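Local coordinates for CBS domain containing membrane protein (Sphaerobacter thermophilus, PDB 4ESY), which is of unknown function but carries, in this C-terminal piece, a pair of CBS domains that probably sense adenosyl ligands, as in relatives, at residues Val2-Gln5 with Ala6-Ala10; Val95-Leu98 with Phe99-Arg103. All blocks are in the same frame, centred on the assembly; numbering follows the deposited sequence.

Interaction 1: residues Val2-Gln5 with Ala6-Ala10; sequences VAEQ and ARRRA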
ATOM      1  N   VAL B   2      -9.896  34.326  -4.687  1.00 90.43           N
ATOM      2  CA  VAL B   2      -8.919  34.335  -5.778  1.00 84.87           C
ATOM      3  C   VAL B   2      -7.489  34.203  -5.234  1.00 76.77           C
ATOM      4  O   VAL B   2      -6.619  33.568  -5.853  1.00 72.28           O
ATOM      5  CB  VAL B   2      -9.068  35.627  -6.637  1.00 99.60           C
ATOM      6  CG1 VAL B   2      -7.719  36.318  -6.870  1.00 96.00           C
ATOM      7  CG2 VAL B   2      -9.775  35.320  -7.960  1.00102.33           C
ATOM      8  N   ALA B   3      -7.275  34.796  -4.060  1.00 74.55           N
ATOM      9  CA  ALA B   3      -5.960  34.898  -3.442  1.00 68.41           C
ATOM     10  C   ALA B   3      -5.551  33.554  -2.877  1.00 62.28           C
ATOM     11  O   ALA B   3      -4.364  33.194  -2.898  1.00 56.19           O
ATOM     12  CB  ALA B   3      -5.978  35.949  -2.342  1.00 71.02           C
ATOM     13  N   GLU B   4      -6.542  32.823  -2.366  1.00 63.10           N
ATOM     14  CA  GLU B   4      -6.333  31.459  -1.917  1.00 61.47           C
ATOM     15  C   GLU B   4      -5.927  30.533  -3.070  1.00 56.40           C
ATOM     16  O   GLU B   4      -5.081  29.665  -2.886  1.00 51.32           O
ATOM     17  CB  GLU B   4      -7.578  30.908  -1.223  1.00 67.77           C
ATOM     18  CG  GLU B   4      -7.322  29.583  -0.528  1.00 68.04           C
ATOM     19  CD  GLU B   4      -6.309  29.708   0.612  1.00 68.88           C
ATOM     20  OE1 GLU B   4      -6.527  30.552   1.520  1.00 72.08           O
ATOM     21  OE2 GLU B   4      -5.297  28.967   0.602  1.00 66.00           O
ATOM     22  N   GLN B   5      -6.533  30.712  -4.247  1.00 58.33           N
ATOM     23  CA  GLN B   5      -6.200  29.887  -5.408  1.00 57.64           C
ATOM     24  C   GLN B   5      -4.758  30.116  -5.847  1.00 50.49           C
ATOM     25  O   GLN B   5      -4.071  29.176  -6.251  1.00 47.16           O
ATOM     26  CB  GLN B   5      -7.150  30.151  -6.577  1.00 66.48           C
ATOM     27  CG  GLN B   5      -8.374  29.232  -6.633  1.00 75.11           C
ATOM     28  CD  GLN B   5      -9.496  29.789  -7.530  1.00 84.90           C
ATOM     29  OE1 GLN B   5      -9.345  29.884  -8.757  1.00 87.36           O
ATOM     30  NE2 GLN B   5     -10.625  30.166  -6.914  1.00 89.35           N
ATOM     31  N   ALA B   6      -4.298  31.363  -5.770  1.00 47.11           N
ATOM     32  CA  ALA B   6      -2.925  31.657  -6.144  1.00 42.16           C
ATOM     33  C   ALA B   6      -1.987  30.996  -5.149  1.00 36.55           C
ATOM     34  O   ALA B   6      -0.932  30.515  -5.518  1.00 35.82           O
ATOM     35  CB  ALA B   6      -2.680  33.149  -6.194  1.00 43.19           C
ATOM     36  N   ARG B   7      -2.386  30.990  -3.889  1.00 36.04           N
ATOM     37  CA  ARG B   7      -1.625  30.373  -2.811  1.00 39.38           C
ATOM     38  C   ARG B   7      -1.446  28.860  -3.024  1.00 36.27           C
ATOM     39  O   ARG B   7      -0.347  28.323  -2.901  1.00 32.62           O
ATOM     40  CB  ARG B   7      -2.355  30.634  -1.496  1.00 45.19           C
ATOM     41  CG  ARG B   7      -1.484  30.662  -0.280  1.00 47.26           C
ATOM     42  CD  ARG B   7      -2.207  31.363   0.894  1.00 54.54           C
ATOM     43  NE  ARG B   7      -1.335  31.417   2.065  1.00 55.91           N
ATOM     44  CZ  ARG B   7      -1.644  31.985   3.225  1.00 59.55           C
ATOM     45  NH1 ARG B   7      -2.834  32.562   3.408  1.00 61.77           N
ATOM     46  NH2 ARG B   7      -0.750  31.961   4.208  1.00 60.22           N
ATOM     47  N   ARG B   8      -2.550  28.199  -3.355  1.00 37.42           N
ATOM     48  CA  ARG B   8      -2.586  26.765  -3.578  1.00 36.60           C
ATOM     49  C   ARG B   8      -1.780  26.393  -4.825  1.00 35.02           C
ATOM     50  O   ARG B   8      -1.110  25.373  -4.851  1.00 31.72           O
ATOM     51  CB  ARG B   8      -4.045  26.295  -3.709  1.00 39.96           C
ATOM     52  CG  ARG B   8      -4.762  26.114  -2.351  1.00 39.82           C
ATOM     53  CD  ARG B   8      -6.268  26.058  -2.504  1.00 45.49           C
ATOM     54  NE  ARG B   8      -6.906  25.868  -1.196  1.00 49.40           N
ATOM     55  CZ  ARG B   8      -8.220  25.859  -0.983  1.00 55.57           C
ATOM     56  NH1 ARG B   8      -9.067  26.033  -1.995  1.00 58.71           N
ATOM     57  NH2 ARG B   8      -8.688  25.675   0.254  1.00 57.44           N
ATOM     58  N   ARG B   9      -1.861  27.245  -5.846  1.00 35.20           N
ATOM     59  CA  ARG B   9      -1.132  27.075  -7.087  1.00 34.61           C
ATOM     60  C   ARG B   9       0.362  27.105  -6.822  1.00 34.84           C
ATOM     61  O   ARG B   9       1.097  26.245  -7.302  1.00 32.22           O
ATOM     62  CB  ARG B   9      -1.519  28.200  -8.063  1.00 37.03           C
ATOM     63  CG  ARG B   9      -0.976  28.062  -9.454  1.00 36.73           C
ATOM     64  CD  ARG B   9      -1.732  28.923 -10.424  1.00 42.71           C
ATOM     65  NE  ARG B   9      -1.504  30.353 -10.227  1.00 43.54           N
ATOM     66  CZ  ARG B   9      -2.429  31.210  -9.802  1.00 45.87           C
ATOM     67  NH1 ARG B   9      -3.665  30.784  -9.546  1.00 47.15           N
ATOM     68  NH2 ARG B   9      -2.122  32.502  -9.655  1.00 46.91           N
ATOM     69  N   ALA B  10       0.826  28.098  -6.067  1.00 33.91           N
ATOM     70  CA  ALA B  10       2.252  28.170  -5.805  1.00 32.20           C
ATOM     71  C   ALA B  10       2.742  26.968  -4.976  1.00 30.01           C
ATOM     72  O   ALA B  10       3.831  26.435  -5.215  1.00 26.29           O
ATOM     73  CB  ALA B  10       2.624  29.482  -5.117  1.00 33.16           C
TER

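Interaction 2: residues Val95-Leu98 with Phe99-Arg103; sequences VEHL and FETGR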
ATOM      1  N   VAL B  95       0.331 -27.618   2.644  1.00 32.23           N
ATOM      2  CA  VAL B  95       1.086 -26.449   3.116  1.00 31.35           C
ATOM      3  C   VAL B  95       2.573 -26.746   3.009  1.00 31.32           C
ATOM      4  O   VAL B  95       3.355 -25.894   2.614  1.00 30.37           O
ATOM      5  CB  VAL B  95       0.747 -26.093   4.603  1.00 31.56           C
ATOM      6  CG1 VAL B  95       1.668 -24.957   5.127  1.00 31.81           C
ATOM      7  CG2 VAL B  95      -0.736 -25.749   4.770  1.00 29.59           C
ATOM      8  N   GLU B  96       2.976 -27.956   3.379  1.00 34.67           N
ATOM      9  CA  GLU B  96       4.389 -28.284   3.318  1.00 38.94           C
ATOM     10  C   GLU B  96       4.886 -28.242   1.885  1.00 36.74           C
ATOM     11  O   GLU B  96       6.005 -27.795   1.618  1.00 34.95           O
ATOM     12  CB  GLU B  96       4.681 -29.642   3.945  1.00 49.27           C
ATOM     13  CG  GLU B  96       5.672 -29.554   5.104  1.00 57.16           C
ATOM     14  CD  GLU B  96       6.948 -28.733   4.792  1.00 61.54           C
ATOM     15  OE1 GLU B  96       7.302 -27.854   5.618  1.00 62.57           O
ATOM     16  OE2 GLU B  96       7.611 -28.972   3.747  1.00 63.94           O
ATOM     17  N   HIS B  97       4.033 -28.665   0.964  1.00 35.28           N
ATOM     18  CA  HIS B  97       4.372 -28.617  -0.453  1.00 36.11           C
ATOM     19  C   HIS B  97       4.575 -27.171  -0.963  1.00 32.82           C
ATOM     20  O   HIS B  97       5.455 -26.883  -1.806  1.00 31.04           O
ATOM     21  CB  HIS B  97       3.300 -29.335  -1.264  1.00 41.00           C
ATOM     22  CG  HIS B  97       3.546 -29.288  -2.735  1.00 46.06           C
ATOM     23  ND1 HIS B  97       4.631 -29.901  -3.323  1.00 49.51           N
ATOM     24  CD2 HIS B  97       2.882 -28.651  -3.730  1.00 47.65           C
ATOM     25  CE1 HIS B  97       4.611 -29.664  -4.623  1.00 51.80           C
ATOM     26  NE2 HIS B  97       3.563 -28.905  -4.895  1.00 50.37           N
ATOM     27  N   LEU B  98       3.752 -26.262  -0.453  1.00 29.82           N
ATOM     28  CA  LEU B  98       3.943 -24.849  -0.735  1.00 28.30           C
ATOM     29  C   LEU B  98       5.304 -24.360  -0.246  1.00 27.00           C
ATOM     30  O   LEU B  98       6.030 -23.693  -0.981  1.00 26.74           O
ATOM     31  CB  LEU B  98       2.806 -24.027  -0.114  1.00 27.74           C
ATOM     32  CG  LEU B  98       1.441 -24.301  -0.742  1.00 28.59           C
ATOM     33  CD1 LEU B  98       0.369 -23.430  -0.070  1.00 26.53           C
ATOM     34  CD2 LEU B  98       1.498 -24.063  -2.261  1.00 28.66           C
ATOM     35  N   PHE B  99       5.645 -24.668   0.994  1.00 27.77           N
ATOM     36  CA  PHE B  99       6.975 -24.330   1.508  1.00 29.30           C
ATOM     37  C   PHE B  99       8.118 -24.926   0.674  1.00 30.58           C
ATOM     38  O   PHE B  99       9.130 -24.245   0.433  1.00 29.33           O
ATOM     39  CB  PHE B  99       7.137 -24.723   2.977  1.00 30.94           C
ATOM     40  CG  PHE B  99       6.419 -23.813   3.930  1.00 31.97           C
ATOM     41  CD1 PHE B  99       6.570 -22.434   3.846  1.00 31.26           C
ATOM     42  CD2 PHE B  99       5.561 -24.340   4.901  1.00 33.47           C
ATOM     43  CE1 PHE B  99       5.894 -21.580   4.742  1.00 31.47           C
ATOM     44  CE2 PHE B  99       4.878 -23.502   5.800  1.00 32.93           C
ATOM     45  CZ  PHE B  99       5.044 -22.124   5.724  1.00 31.61           C
ATOM     46  N   GLU B 100       7.953 -26.181   0.261  0.60 33.37           N
ATOM     47  CA  GLU B 100       8.943 -26.872  -0.567  0.60 35.79           C
ATOM     48  C   GLU B 100       9.167 -26.078  -1.869  0.60 33.17           C
ATOM     49  O   GLU B 100      10.294 -25.815  -2.283  0.60 32.45           O
ATOM     50  CB  GLU B 100       8.471 -28.307  -0.883  0.60 38.72           C
ATOM     51  CG  GLU B 100       8.352 -29.236   0.324  0.60 41.38           C
ATOM     52  CD  GLU B 100       7.590 -30.561   0.035  0.60 53.07           C
ATOM     53  OE1 GLU B 100       7.333 -31.333   0.991  0.60 53.58           O
ATOM     54  OE2 GLU B 100       7.242 -30.835  -1.138  0.60 53.21           O
ATOM     55  N   THR B 101       8.071 -25.690  -2.503  1.00 32.14           N
ATOM     56  CA  THR B 101       8.116 -24.920  -3.730  1.00 31.73           C
ATOM     57  C   THR B 101       8.827 -23.579  -3.518  1.00 29.20           C
ATOM     58  O   THR B 101       9.603 -23.153  -4.365  1.00 31.21           O
ATOM     59  CB  THR B 101       6.695 -24.695  -4.285  1.00 34.40           C
ATOM     60  OG1 THR B 101       6.141 -25.969  -4.665  1.00 38.89           O
ATOM     61  CG2 THR B 101       6.743 -23.793  -5.535  1.00 33.04           C
ATOM     62  N   GLY B 102       8.593 -22.936  -2.375  1.00 25.12           N
ATOM     63  CA  GLY B 102       9.188 -21.642  -2.111  1.00 24.91           C
ATOM     64  C   GLY B 102      10.695 -21.735  -1.936  1.00 27.05           C
ATOM     65  O   GLY B 102      11.390 -20.784  -2.219  1.00 25.56           O
ATOM     66  N   ARG B 103      11.183 -22.880  -1.455  1.00 27.90           N
ATOM     67  CA  ARG B 103      12.594 -23.092  -1.241  1.00 26.28           C
ATOM     68  C   ARG B 103      13.262 -23.455  -2.562  1.00 29.48           C
ATOM     69  O   ARG B 103      14.483 -23.531  -2.640  1.00 30.67           O
ATOM     70  CB  ARG B 103      12.840 -24.211  -0.205  1.00 32.30           C
ATOM     71  CG  ARG B 103      12.399 -23.879   1.233  1.00 34.60           C
ATOM     72  CD  ARG B 103      12.902 -24.902   2.256  1.00 36.54           C
ATOM     73  NE  ARG B 103      12.110 -26.116   2.222  1.00 37.69           N
ATOM     74  CZ  ARG B 103      11.056 -26.347   3.007  1.00 38.89           C
ATOM     75  NH1 ARG B 103      10.657 -25.444   3.896  1.00 39.25           N
ATOM     76  NH2 ARG B 103      10.388 -27.479   2.895  1.00 38.29           N
TER
HETATM   77  O   HOH W   1       9.237 -31.038   3.410  1.00 52.36           O

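Interaction 1: residues Val2-Gln5 with Ala6-Ala10
One face of the Arg8 guanidinium is covered by the aliphatic part of Glu4, whose CG sits over the centre of the group, 3.8 Å above its plane and as far from NE. On the next strip of the helix the Arg9 guanidinium turns a face to the backbone of Ala6, with Ala6 CA offset toward its rim; the chain of Arg9 bends at chi3 (69°) to fold back this way. The Glu4 carboxylate is inclined by 52° to the Arg8 guanidinium. Glu4 OE2 lies well out of the guanidinium plane, 3.9 Å from Arg8 NE, and the long salt bridge rests on charge alone, with no N-H aimed at the oxygen. A bend at chi2 (64°) turns the Glu4 carboxylate toward Arg7 and Arg8, and OE2 also comes 3.9 Å from Arg7 CD. The extended chain of Arg7 carries its charged end to an acidic side chain of the other protein chain, with which it forms a salt bridge, while Glu4 OE2 has a weak hydrogen bond to a polar side chain there. Beneath these side chains Ala6 N, Arg7 N, Arg8 N and Arg9 N bond to Val2 O, Ala3 O, Glu4 O and Gln5 O; Arg8 N to Glu4 O measures 3.0 Å. The pattern is that of the first turns of a regular alpha-helix, with an i to i+4 Glu-Arg pair along a surface that meets a neighbouring subunit.

Interaction 2: residues Val95-Leu98 with Phe99-Arg103
Glu96 and Arg103, an i to i+7 pair nearly two helical turns apart, meet in a salt bridge: Arg103 NH2 donates to Glu96 OE2 over 3.3 Å, on the syn lone pair and close to the guanidinium plane, with carboxylate and guanidinium nearly coplanar. The bend of Arg103 at chi3 (-77°) brings the group back over the helix, one face resting on Phe99 O. Glu100 is modelled in two conformers; in one, its OE1 lies 3.6 Å from Glu96 OE2, a water donates to both oxygens, and its OE2 stands 3.5 Å from His97 ND1, near the imidazole plane. Thr101 OG1 lies over one face of that ring. The hydroxyl donates to His97 O (3.1 Å), which Thr101 N reaches from the opposite face of the carbonyl plane, giving this backbone oxygen two donors. On another side of the helix Val95 CG1 and Phe99 CE2 touch at 3.6 Å, the side chains lying side by side and pointing the same way. Ile79 packs on both and on Leu98, Ile90 covers Val95, and a backbone bond ties Gly102 to Asp38, within the first CBS repeat. Chemically, the helix is two-sided: an apolar strip seals against the chain, while on the polar strip Arg103 and, in that Glu100 conformer, the water probably offset the repulsion between the two glutamates.

In the fold
Both interactions are local contacts along one helix each, between residues three to seven positions apart. They lie on opposite sides of the chain's centre, about 57 Å apart between centres, and with about 48 Å between nearest atoms they do not touch. Interaction 1 comes first, in the N-terminal helix 2-17, and is wholly on the surface. Interaction 2 follows later in the chain, in helix 92-102, and is partly buried, packing against its own chain through Ile79 and Ile90. Both reach the other protein chain, interaction 1 more extensively and interaction 2 through His97, which packs on a basic side chain there, so two distant parts of the chain face the neighbouring subunit.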